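Local coordinates for protein Sfrice_029225 (Spodoptera frugiperda, PDB 6I50) that forms a trimer and probably acts as a secreted cytokine of the tumour necrosis factor family that binds TNF receptors, at residues A[86-91]-A[99-104]; A[35-40]-A[135-140]; A[70-75]-A[127-132]; A[5-10]-A[152-157]. One frame throughout, in Å; residues are numbered along the deposited sequence.

Contact 1: residues A[86-91]-A[99-104]; sequences SWVLHR and RETLLQ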
# COMPACT_ATOMS: atom_id res chain seq x y z
N SER A 86 -11.01 7.90 9.32
CA SER A 86 -11.23 6.64 8.64
C SER A 86 -12.02 6.90 7.37
O SER A 86 -12.89 7.78 7.35
CB SER A 86 -11.96 5.65 9.56
OG SER A 86 -12.23 4.42 8.90
N TRP A 87 -11.70 6.15 6.32
CA TRP A 87 -12.47 6.21 5.09
C TRP A 87 -12.92 4.81 4.67
O TRP A 87 -12.36 3.79 5.09
CB TRP A 87 -11.68 6.87 3.94
CG TRP A 87 -10.36 6.25 3.57
CD1 TRP A 87 -9.12 6.73 3.86
CD2 TRP A 87 -10.16 5.07 2.78
NE1 TRP A 87 -8.15 5.92 3.31
CE2 TRP A 87 -8.76 4.89 2.65
CE3 TRP A 87 -11.01 4.14 2.17
CZ2 TRP A 87 -8.20 3.81 1.95
CZ3 TRP A 87 -10.46 3.08 1.48
CH2 TRP A 87 -9.07 2.92 1.38
N VAL A 88 -13.96 4.79 3.83
CA VAL A 88 -14.48 3.57 3.23
C VAL A 88 -14.59 3.77 1.73
O VAL A 88 -14.88 4.87 1.25
CB VAL A 88 -15.86 3.17 3.82
CG1 VAL A 88 -15.68 2.56 5.20
CG2 VAL A 88 -16.79 4.36 3.86
N LEU A 89 -14.33 2.70 0.98
CA LEU A 89 -14.49 2.69 -0.46
C LEU A 89 -15.85 2.07 -0.78
O LEU A 89 -16.06 0.89 -0.48
CB LEU A 89 -13.36 1.90 -1.12
CG LEU A 89 -13.45 1.79 -2.64
CD1 LEU A 89 -13.28 3.16 -3.28
CD2 LEU A 89 -12.41 0.81 -3.19
N HIS A 90 -16.76 2.85 -1.36
CA HIS A 90 -18.12 2.40 -1.63
C HIS A 90 -18.28 2.05 -3.10
O HIS A 90 -17.93 2.84 -3.98
CB HIS A 90 -19.13 3.48 -1.26
CG HIS A 90 -19.36 3.60 0.21
ND1 HIS A 90 -19.71 4.78 0.82
CD2 HIS A 90 -19.31 2.67 1.20
CE1 HIS A 90 -19.85 4.58 2.12
NE2 HIS A 90 -19.62 3.30 2.37
N ARG A 91 -18.85 0.87 -3.37
CA ARG A 91 -19.16 0.43 -4.72
C ARG A 91 -20.66 0.46 -4.94
O ARG A 91 -21.43 -0.08 -4.12
CB ARG A 91 -18.62 -0.99 -4.96
CG ARG A 91 -18.65 -1.39 -6.43
CD ARG A 91 -19.66 -2.49 -6.69
NE ARG A 91 -19.41 -3.66 -5.86
CZ ARG A 91 -18.52 -4.60 -6.13
NH1 ARG A 91 -18.37 -5.64 -5.31
NH2 ARG A 91 -17.76 -4.52 -7.22
N ARG A 99 -25.07 0.70 -1.30
CA ARG A 99 -23.62 0.68 -1.46
C ARG A 99 -23.03 -0.59 -0.86
O ARG A 99 -23.54 -1.13 0.12
CB ARG A 99 -22.96 1.88 -0.77
CG ARG A 99 -23.65 3.19 -0.95
CD ARG A 99 -23.24 4.11 0.17
NE ARG A 99 -23.81 5.45 0.02
CZ ARG A 99 -23.76 6.38 0.97
NH1 ARG A 99 -23.17 6.11 2.12
NH2 ARG A 99 -24.30 7.57 0.75
N GLU A 100 -21.92 -1.04 -1.45
CA GLU A 100 -21.08 -2.09 -0.88
C GLU A 100 -19.76 -1.47 -0.45
O GLU A 100 -19.17 -0.69 -1.19
CB GLU A 100 -20.82 -3.21 -1.89
CG GLU A 100 -21.99 -4.13 -2.16
CD GLU A 100 -21.67 -5.19 -3.20
OE1 GLU A 100 -20.55 -5.17 -3.75
OE2 GLU A 100 -22.54 -6.04 -3.48
N THR A 101 -19.29 -1.84 0.74
CA THR A 101 -18.01 -1.36 1.25
C THR A 101 -16.94 -2.39 0.90
O THR A 101 -16.99 -3.52 1.38
CB THR A 101 -18.08 -1.14 2.76
OG1 THR A 101 -19.12 -0.19 3.07
CG2 THR A 101 -16.75 -0.61 3.27
N LEU A 102 -15.98 -1.99 0.06
CA LEU A 102 -14.96 -2.91 -0.42
C LEU A 102 -13.67 -2.81 0.38
O LEU A 102 -12.94 -3.81 0.48
CB LEU A 102 -14.64 -2.64 -1.89
CG LEU A 102 -15.82 -2.76 -2.85
CD1 LEU A 102 -15.32 -2.71 -4.29
CD2 LEU A 102 -16.59 -4.04 -2.59
N LEU A 103 -13.37 -1.64 0.93
CA LEU A 103 -12.09 -1.36 1.55
C LEU A 103 -12.30 -0.32 2.64
O LEU A 103 -13.15 0.56 2.51
CB LEU A 103 -11.09 -0.84 0.51
CG LEU A 103 -9.60 -1.12 0.58
CD1 LEU A 103 -9.33 -2.60 0.77
CD2 LEU A 103 -8.97 -0.61 -0.72
N GLN A 104 -11.53 -0.43 3.72
CA GLN A 104 -11.60 0.55 4.80
C GLN A 104 -10.21 0.76 5.39
O GLN A 104 -9.42 -0.17 5.47
CB GLN A 104 -12.57 0.11 5.90
CG GLN A 104 -12.76 1.15 7.00
CD GLN A 104 -13.94 0.85 7.90
OE1 GLN A 104 -14.65 -0.13 7.70
NE2 GLN A 104 -14.16 1.71 8.89
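Arg91 sets out with CG anti to its backbone N (chi1 -168°) and then bends at chi2 and chi3, while Glu100, its CG beside the backbone N, stays extended beyond it; the two side chains therefore run alongside each other and their charges meet. NH1 of Arg91 lies 2.7 Å from Glu100 OE1 in a salt bridge, and Arg91 NE donates to the same OE1 at 2.8 Å. OE1 sits at the guanidinium edge, close to its plane, but NE comes from above the carboxylate, whose plane is turned 72° from the guanidinium. Leu102 CD1 covers one guanidinium face, 4.1 Å above the Arg91 plane and over its centre. The backbones of Arg91 and Glu100 form a hydrogen-bonded antiparallel pair in the hairpin of strands 84-92 and 100-108. On the other face of the sheet, Arg99 CD lies over the His90 ring in a CH-pi contact, 3.9 Å from its centroid, with the Arg99 guanidinium held by Asp34; Thr101 OG1 lies in plane at the ring edge, 3.4 Å from His90 CD2, and His90 ND1 is hydrogen-bonded to Arg138 NH1. A beta bulge at Leu102 and Leu103, opposite Leu89, shifts the register: Leu102 N bonds to Leu89 O at 2.9 Å, and Leu103 N is buried without a partner in the model. An alanine at Arg91 would probably leave Glu100 and Asp133, which also holds NH2, without the cation between them. The carboxylates of Glu100 and Asp133 are likely to offset the charge of Arg91 where the hairpin meets the loop that carries Asp133.

Contact 2: residues A[35-40]-A[135-140]; sequences APHDVW and LAVRNT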
# COMPACT_ATOMS: atom_id res chain seq x y z
N ALA A 35 -20.79 12.66 2.43
CA ALA A 35 -20.49 13.10 1.08
C ALA A 35 -19.22 12.42 0.58
O ALA A 35 -18.28 12.21 1.35
CB ALA A 35 -20.30 14.62 1.03
N PRO A 36 -19.15 12.06 -0.70
CA PRO A 36 -17.92 11.49 -1.23
C PRO A 36 -16.86 12.56 -1.45
O PRO A 36 -17.17 13.72 -1.72
CB PRO A 36 -18.36 10.87 -2.57
CG PRO A 36 -19.52 11.71 -2.99
CD PRO A 36 -20.21 12.17 -1.72
N HIS A 37 -15.60 12.15 -1.31
CA HIS A 37 -14.50 13.00 -1.76
C HIS A 37 -14.67 13.28 -3.24
O HIS A 37 -14.89 12.36 -4.04
CB HIS A 37 -13.16 12.31 -1.48
CG HIS A 37 -12.83 12.20 -0.02
ND1 HIS A 37 -12.04 13.12 0.64
CD2 HIS A 37 -13.19 11.28 0.91
CE1 HIS A 37 -11.92 12.77 1.91
NE2 HIS A 37 -12.61 11.66 2.10
N ASP A 38 -14.62 14.56 -3.63
CA ASP A 38 -14.94 14.88 -5.02
C ASP A 38 -13.97 15.89 -5.63
O ASP A 38 -14.27 16.45 -6.69
CB ASP A 38 -16.38 15.40 -5.14
CG ASP A 38 -16.64 16.65 -4.33
OD1 ASP A 38 -15.70 17.17 -3.68
OD2 ASP A 38 -17.80 17.12 -4.33
N VAL A 39 -12.82 16.13 -5.00
CA VAL A 39 -11.84 17.06 -5.55
C VAL A 39 -10.75 16.26 -6.25
O VAL A 39 -9.55 16.52 -6.07
CB VAL A 39 -11.27 17.97 -4.44
CG1 VAL A 39 -10.56 19.18 -5.03
CG2 VAL A 39 -12.39 18.42 -3.51
N TRP A 40 -11.15 15.26 -7.03
CA TRP A 40 -10.24 14.42 -7.79
C TRP A 40 -10.03 15.00 -9.19
O TRP A 40 -10.88 15.71 -9.73
CB TRP A 40 -10.78 12.99 -7.95
CG TRP A 40 -11.06 12.23 -6.69
CD1 TRP A 40 -12.22 11.59 -6.37
CD2 TRP A 40 -10.15 11.99 -5.61
NE1 TRP A 40 -12.09 10.98 -5.15
CE2 TRP A 40 -10.83 11.21 -4.66
CE3 TRP A 40 -8.83 12.37 -5.35
CZ2 TRP A 40 -10.24 10.79 -3.47
CZ3 TRP A 40 -8.25 11.96 -4.17
CH2 TRP A 40 -8.95 11.18 -3.24
N LEU A 135 -17.19 3.86 -7.98
CA LEU A 135 -16.44 3.81 -6.74
C LEU A 135 -16.34 5.22 -6.17
O LEU A 135 -15.97 6.15 -6.89
CB LEU A 135 -15.04 3.24 -6.94
CG LEU A 135 -14.97 1.83 -7.53
CD1 LEU A 135 -13.51 1.45 -7.77
CD2 LEU A 135 -15.64 0.83 -6.62
N ALA A 136 -16.65 5.36 -4.88
CA ALA A 136 -16.48 6.62 -4.18
C ALA A 136 -15.79 6.36 -2.85
O ALA A 136 -15.95 5.29 -2.26
CB ALA A 136 -17.82 7.32 -3.92
N VAL A 137 -15.03 7.35 -2.39
CA VAL A 137 -14.41 7.31 -1.07
C VAL A 137 -15.18 8.25 -0.16
O VAL A 137 -15.35 9.43 -0.48
CB VAL A 137 -12.92 7.71 -1.13
CG1 VAL A 137 -12.26 7.46 0.22
CG2 VAL A 137 -12.19 6.95 -2.22
N ARG A 138 -15.66 7.73 0.97
CA ARG A 138 -16.32 8.55 1.98
C ARG A 138 -15.58 8.40 3.30
O ARG A 138 -15.01 7.35 3.59
CB ARG A 138 -17.79 8.14 2.18
CG ARG A 138 -18.70 8.55 1.04
CD ARG A 138 -20.16 8.24 1.35
NE ARG A 138 -21.02 8.71 0.27
CZ ARG A 138 -21.23 8.05 -0.87
NH1 ARG A 138 -20.65 6.88 -1.07
NH2 ARG A 138 -22.01 8.56 -1.81
N ASN A 139 -15.60 9.45 4.11
CA ASN A 139 -15.16 9.30 5.48
C ASN A 139 -16.24 8.56 6.27
O ASN A 139 -17.43 8.62 5.93
CB ASN A 139 -14.86 10.67 6.10
CG ASN A 139 -13.77 11.41 5.35
OD1 ASN A 139 -12.84 10.80 4.81
ND2 ASN A 139 -13.89 12.73 5.29
N THR A 140 -15.82 7.83 7.30
CA THR A 140 -16.79 7.06 8.07
C THR A 140 -17.58 7.93 9.04
O THR A 140 -18.71 7.56 9.40
CB THR A 140 -16.10 5.95 8.86
OG1 THR A 140 -15.34 6.54 9.93
CG2 THR A 140 -15.17 5.16 7.95
O HOH W 1 -17.56 11.56 3.81
O HOH W 2 -14.67 9.76 -4.20
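His37 meets Val137 of strand 134-139 with its backbone and ring edge and ends on Asn139. Its CB lies 3.8 Å from Val137 O, the carbonyl that also receives the His37 N-H at 2.9 Å. With CG anti to its own carbonyl carbon (chi1 -69°), the ring presents its edge to Val137, whose O lies near the ring plane: CD2 approaches Val137 O to 3.2 Å and also touches Val137 CG1. Farther out, CE1 brushes the Asn139 amide, and at the tip NE2 donates to Asn139 OD1 at 2.9 Å. OD1 lies in the ring plane, yet NE2 stands above the amide plane, the two planes being 78° apart; Tyr78 OH is a second partner of OD1. The fold is the TNF jelly roll, and here the loop between strands 28-31 and 40-42, both in one sheet, lies against a strand of the other. Next to the histidine, Pro36 CB packs on Ala136 CB at 3.8 Å, and the proline ring runs alongside Arg138, whose NE is bonded to Asp34 O. A water bridges the two segments: it donates to His37 O at 2.6 Å and accepts from Trp40 NE1 and Val137 N, with the water in the indole plane.

Contact 3: residues A[70-75]-A[127-132]; sequences YLVYVQ and LFLKAG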
# COMPACT_ATOMS: atom_id res chain seq x y z
N TYR A 70 -9.08 -5.92 -10.41
CA TYR A 70 -8.27 -4.72 -10.42
C TYR A 70 -7.47 -4.61 -9.13
O TYR A 70 -7.97 -4.94 -8.05
CB TYR A 70 -9.12 -3.44 -10.49
CG TYR A 70 -9.81 -3.16 -11.80
CD1 TYR A 70 -10.89 -3.92 -12.22
CD2 TYR A 70 -9.41 -2.10 -12.59
CE1 TYR A 70 -11.54 -3.64 -13.40
CE2 TYR A 70 -10.04 -1.81 -13.77
CZ TYR A 70 -11.10 -2.58 -14.18
OH TYR A 70 -11.73 -2.28 -15.36
N LEU A 71 -6.26 -4.09 -9.23
CA LEU A 71 -5.59 -3.54 -8.06
C LEU A 71 -6.13 -2.13 -7.85
O LEU A 71 -6.01 -1.29 -8.74
CB LEU A 71 -4.07 -3.52 -8.26
CG LEU A 71 -3.25 -2.84 -7.15
CD1 LEU A 71 -3.28 -3.67 -5.87
CD2 LEU A 71 -1.82 -2.62 -7.62
N VAL A 72 -6.75 -1.90 -6.71
CA VAL A 72 -7.35 -0.60 -6.38
C VAL A 72 -6.60 -0.06 -5.17
O VAL A 72 -6.37 -0.80 -4.20
CB VAL A 72 -8.85 -0.73 -6.07
CG1 VAL A 72 -9.45 0.63 -5.74
CG2 VAL A 72 -9.59 -1.36 -7.26
N TYR A 73 -6.21 1.21 -5.21
CA TYR A 73 -5.52 1.80 -4.07
C TYR A 73 -6.08 3.19 -3.81
O TYR A 73 -6.51 3.89 -4.73
CB TYR A 73 -3.99 1.84 -4.29
CG TYR A 73 -3.57 2.59 -5.53
CD1 TYR A 73 -3.42 3.98 -5.51
CD2 TYR A 73 -3.34 1.92 -6.73
CE1 TYR A 73 -3.05 4.68 -6.65
CE2 TYR A 73 -2.96 2.62 -7.88
CZ TYR A 73 -2.82 3.99 -7.82
OH TYR A 73 -2.45 4.68 -8.96
N VAL A 74 -6.09 3.57 -2.53
CA VAL A 74 -6.64 4.85 -2.09
C VAL A 74 -5.75 5.40 -0.99
O VAL A 74 -5.33 4.67 -0.09
CB VAL A 74 -8.08 4.69 -1.56
CG1 VAL A 74 -8.58 5.99 -0.95
CG2 VAL A 74 -9.03 4.20 -2.66
N GLN A 75 -5.49 6.71 -1.05
CA GLN A 75 -4.87 7.42 0.07
C GLN A 75 -5.62 8.72 0.32
O GLN A 75 -5.82 9.51 -0.60
CB GLN A 75 -3.39 7.72 -0.19
CG GLN A 75 -2.74 8.50 0.95
CD GLN A 75 -1.23 8.46 0.87
OE1 GLN A 75 -0.63 7.39 0.98
NE2 GLN A 75 -0.61 9.63 0.70
N LEU A 127 -9.38 -6.39 -6.24
CA LEU A 127 -10.83 -6.38 -6.07
C LEU A 127 -11.52 -6.73 -7.39
O LEU A 127 -11.08 -6.30 -8.46
CB LEU A 127 -11.31 -5.00 -5.60
CG LEU A 127 -10.80 -4.52 -4.24
CD1 LEU A 127 -11.13 -3.05 -4.06
CD2 LEU A 127 -11.37 -5.37 -3.11
N PHE A 128 -12.60 -7.50 -7.31
CA PHE A 128 -13.40 -7.75 -8.50
C PHE A 128 -14.33 -6.56 -8.72
O PHE A 128 -15.09 -6.18 -7.82
CB PHE A 128 -14.21 -9.03 -8.37
CG PHE A 128 -15.18 -9.22 -9.49
CD1 PHE A 128 -14.75 -9.75 -10.71
CD2 PHE A 128 -16.50 -8.83 -9.36
CE1 PHE A 128 -15.63 -9.90 -11.76
CE2 PHE A 128 -17.39 -8.98 -10.41
CZ PHE A 128 -16.96 -9.51 -11.61
N LEU A 129 -14.27 -5.98 -9.92
CA LEU A 129 -15.13 -4.86 -10.28
C LEU A 129 -15.85 -5.18 -11.58
O LEU A 129 -15.29 -5.82 -12.47
CB LEU A 129 -14.32 -3.57 -10.45
CG LEU A 129 -13.46 -3.16 -9.25
CD1 LEU A 129 -12.60 -1.96 -9.59
CD2 LEU A 129 -14.34 -2.85 -8.05
N LYS A 130 -17.10 -4.74 -11.68
CA LYS A 130 -17.91 -4.94 -12.87
C LYS A 130 -17.98 -3.67 -13.70
O LYS A 130 -18.00 -2.56 -13.17
CB LYS A 130 -19.34 -5.36 -12.52
CG LYS A 130 -19.47 -6.68 -11.81
CD LYS A 130 -20.91 -7.18 -11.81
CE LYS A 130 -21.35 -7.56 -13.21
NZ LYS A 130 -22.46 -8.55 -13.18
N ALA A 131 -18.03 -3.84 -15.02
CA ALA A 131 -18.42 -2.74 -15.89
C ALA A 131 -19.70 -2.11 -15.36
O ALA A 131 -20.65 -2.81 -15.00
CB ALA A 131 -18.61 -3.23 -17.33
N GLY A 132 -19.71 -0.78 -15.27
CA GLY A 132 -20.83 -0.06 -14.72
C GLY A 132 -20.73 0.26 -13.24
O GLY A 132 -21.55 1.03 -12.73
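Tyr70 and Leu127 exchange two backbone hydrogen bonds, Tyr70 N to Leu127 O at 2.8 Å and Leu127 N to Tyr70 O at 2.7 Å, and so form a hydrogen-bonded antiparallel pair of the TNF jelly roll. The pairing of strands 68-80 and 117-129 continues from here, with Val72 bonded to Ala125. The short segments 70-75 and 127-129 run at 108° to each other, so beyond Tyr70 their contact passes to side chains on the face that carries Tyr70, Val72, Leu127 and Leu129. The Tyr70 side chain, with CG beside the backbone N (chi1 -71°), crosses Leu129 at about a right angle, and its OH is bonded to His66 O. An alanine at Tyr70 would probably open a gap beside Leu129, which would lose the ring carbons, and leave His66 O without its hydroxyl partner. Val72 touches both leucines: its CB is 3.8 Å from Leu127 CD1, and it meets Leu129 tip to tip, CG2 to CD1. From the other face of strand 68-80, Leu71 packs on Leu71 of both other subunits. The tightest apolar approach here is made by one methyl, Leu129 CD1, which lies 3.7 Å from Tyr70 CD1 and meets the ring obliquely.

Contact 4: residues A[5-10]-A[152-157]; sequences AAHFHG and KSFIGL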
# COMPACT_ATOMS: atom_id res chain seq x y z
N ALA A 5 -6.38 1.26 -16.94
CA ALA A 5 -5.86 1.78 -15.68
C ALA A 5 -6.04 3.29 -15.65
O ALA A 5 -6.09 3.94 -16.69
CB ALA A 5 -4.39 1.42 -15.50
N ALA A 6 -6.12 3.83 -14.44
CA ALA A 6 -6.28 5.27 -14.26
C ALA A 6 -5.83 5.65 -12.86
O ALA A 6 -5.94 4.86 -11.92
CB ALA A 6 -7.73 5.71 -14.50
N HIS A 7 -5.32 6.87 -12.73
CA HIS A 7 -4.93 7.44 -11.45
C HIS A 7 -5.54 8.83 -11.34
O HIS A 7 -5.40 9.64 -12.25
CB HIS A 7 -3.41 7.53 -11.32
CG HIS A 7 -2.95 8.10 -10.01
ND1 HIS A 7 -2.75 7.32 -8.89
CD2 HIS A 7 -2.65 9.37 -9.64
CE1 HIS A 7 -2.34 8.08 -7.89
NE2 HIS A 7 -2.27 9.33 -8.33
N PHE A 8 -6.26 9.08 -10.25
CA PHE A 8 -6.88 10.37 -9.99
C PHE A 8 -6.35 10.90 -8.67
O PHE A 8 -6.30 10.17 -7.68
CB PHE A 8 -8.41 10.24 -9.93
CG PHE A 8 -8.99 9.49 -11.09
CD1 PHE A 8 -9.25 10.14 -12.28
CD2 PHE A 8 -9.24 8.13 -11.00
CE1 PHE A 8 -9.77 9.45 -13.37
CE2 PHE A 8 -9.77 7.43 -12.07
CZ PHE A 8 -10.03 8.10 -13.26
N HIS A 9 -5.95 12.17 -8.65
CA HIS A 9 -5.35 12.70 -7.43
C HIS A 9 -6.01 14.01 -7.03
O HIS A 9 -6.76 14.62 -7.80
CB HIS A 9 -3.82 12.88 -7.58
CG HIS A 9 -3.39 13.72 -8.75
ND1 HIS A 9 -2.24 13.47 -9.46
CD2 HIS A 9 -3.95 14.82 -9.31
CE1 HIS A 9 -2.10 14.36 -10.41
NE2 HIS A 9 -3.12 15.20 -10.35
N GLY A 10 -5.76 14.41 -5.79
CA GLY A 10 -6.39 15.61 -5.27
C GLY A 10 -5.90 16.85 -6.00
O GLY A 10 -4.71 17.01 -6.25
N LYS A 152 -0.57 13.90 -2.03
CA LYS A 152 -1.07 13.54 -0.71
C LYS A 152 -2.31 12.65 -0.74
O LYS A 152 -2.43 11.73 0.08
CB LYS A 152 -1.38 14.82 0.09
CG LYS A 152 -0.13 15.61 0.47
CD LYS A 152 -0.43 16.65 1.54
CE LYS A 152 0.85 17.30 2.05
NZ LYS A 152 1.49 18.19 1.03
N SER A 153 -3.25 12.89 -1.65
CA SER A 153 -4.52 12.16 -1.68
C SER A 153 -4.83 11.72 -3.10
O SER A 153 -4.65 12.50 -4.04
CB SER A 153 -5.67 13.02 -1.13
OG SER A 153 -5.45 13.37 0.23
N PHE A 154 -5.28 10.47 -3.26
CA PHE A 154 -5.48 9.95 -4.61
C PHE A 154 -6.26 8.64 -4.55
O PHE A 154 -6.40 8.01 -3.50
CB PHE A 154 -4.14 9.73 -5.32
CG PHE A 154 -3.09 9.05 -4.47
CD1 PHE A 154 -3.08 7.67 -4.32
CD2 PHE A 154 -2.12 9.79 -3.82
CE1 PHE A 154 -2.12 7.05 -3.54
CE2 PHE A 154 -1.15 9.18 -3.04
CZ PHE A 154 -1.15 7.80 -2.91
N ILE A 155 -6.74 8.22 -5.72
CA ILE A 155 -7.38 6.92 -5.92
C ILE A 155 -7.01 6.43 -7.31
O ILE A 155 -7.07 7.20 -8.28
CB ILE A 155 -8.91 6.97 -5.73
CG1 ILE A 155 -9.55 5.63 -6.12
CG2 ILE A 155 -9.54 8.11 -6.54
CD1 ILE A 155 -11.02 5.51 -5.74
N GLY A 156 -6.56 5.18 -7.41
CA GLY A 156 -6.14 4.64 -8.68
C GLY A 156 -6.50 3.18 -8.77
O GLY A 156 -6.79 2.51 -7.77
N LEU A 157 -6.52 2.68 -10.01
CA LEU A 157 -6.84 1.29 -10.23
C LEU A 157 -6.20 0.82 -11.53
O LEU A 157 -6.08 1.58 -12.49
CB LEU A 157 -8.35 1.01 -10.28
CG LEU A 157 -9.50 2.00 -10.49
CD1 LEU A 157 -9.20 3.12 -11.47
CD2 LEU A 157 -10.73 1.23 -10.94
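Ser153 opens the pairing with Gly10, its O taking the Gly10 N-H at 2.8 Å from a donor tilted out of the carbonyl plane; its hydroxyl is bonded to Leu147 O. Phe154 comes next, opposite His9, and its ring leads away from segment 5-10, leaving CB to make the closest contacts. This CB touches His7 CE1 at 3.5 Å and also packs on His9 CB, and the His7 and Phe154 rings meet obliquely, their centroids 5.3 Å apart and their planes at 37°. Ile155 forms a hydrogen-bonded antiparallel pair with Phe8: Ile155 N donates to Phe8 O at 2.8 Å, and Ile155 O accepts the Phe8 N-H in return and lies near the plane of the phenyl ring at its edge. On this face Ile155 CG2 approaches Phe8 CB at 4.2 Å. Gly156 faces His7 with the CA atoms 4.1 Å apart; a beta carbon on Gly156 would press against His7 ND1, the atom that bonds to Tyr73 OH. Leu157 N donates to Ala6 O at 3.0 Å, and Leu157 O accepts the Ala6 N-H in return, while Leu157 CD1 lies 4.2 Å from Ala6 CB and also reaches the edge of the Phe8 ring. Strand 5-10 sits between 144-161 and 40-42, and strand 68-80 borders 144-161 beyond it. Trp40 packs on Phe8, Ser153 and Ile155, whereas on the opposite face Phe154 touches Ala124 of a neighbouring subunit; at the short helix 44-47, Thr46 OG1 is bonded to His7 N.

In the fold
Contacts 1 and 2 both reach one sheet of the jelly roll, with centres about 10 Å apart; Val88 N lies 2.8 Å from Arg138 O where strands 84-92 and 134-139 pair. Contacts 3 and 4 share the other, their centres about 12 Å apart, and are joined by Tyr73 OH and His7 ND1 at 2.7 Å. The sheets meet in the core, where Leu89 CD1 of contact 1 is 4.1 Å from Ile155 CD1 of contact 4. Val137 of contact 2 packs on Val74 of segment 70-75, and Trp40 links contact 2 to contact 4. Contacts 1, 3 and 4 also touch neighbouring subunits: Gln104 O bonds to Gln75 NE2 of the second subunit, a bond across the subunit interface of the trimer.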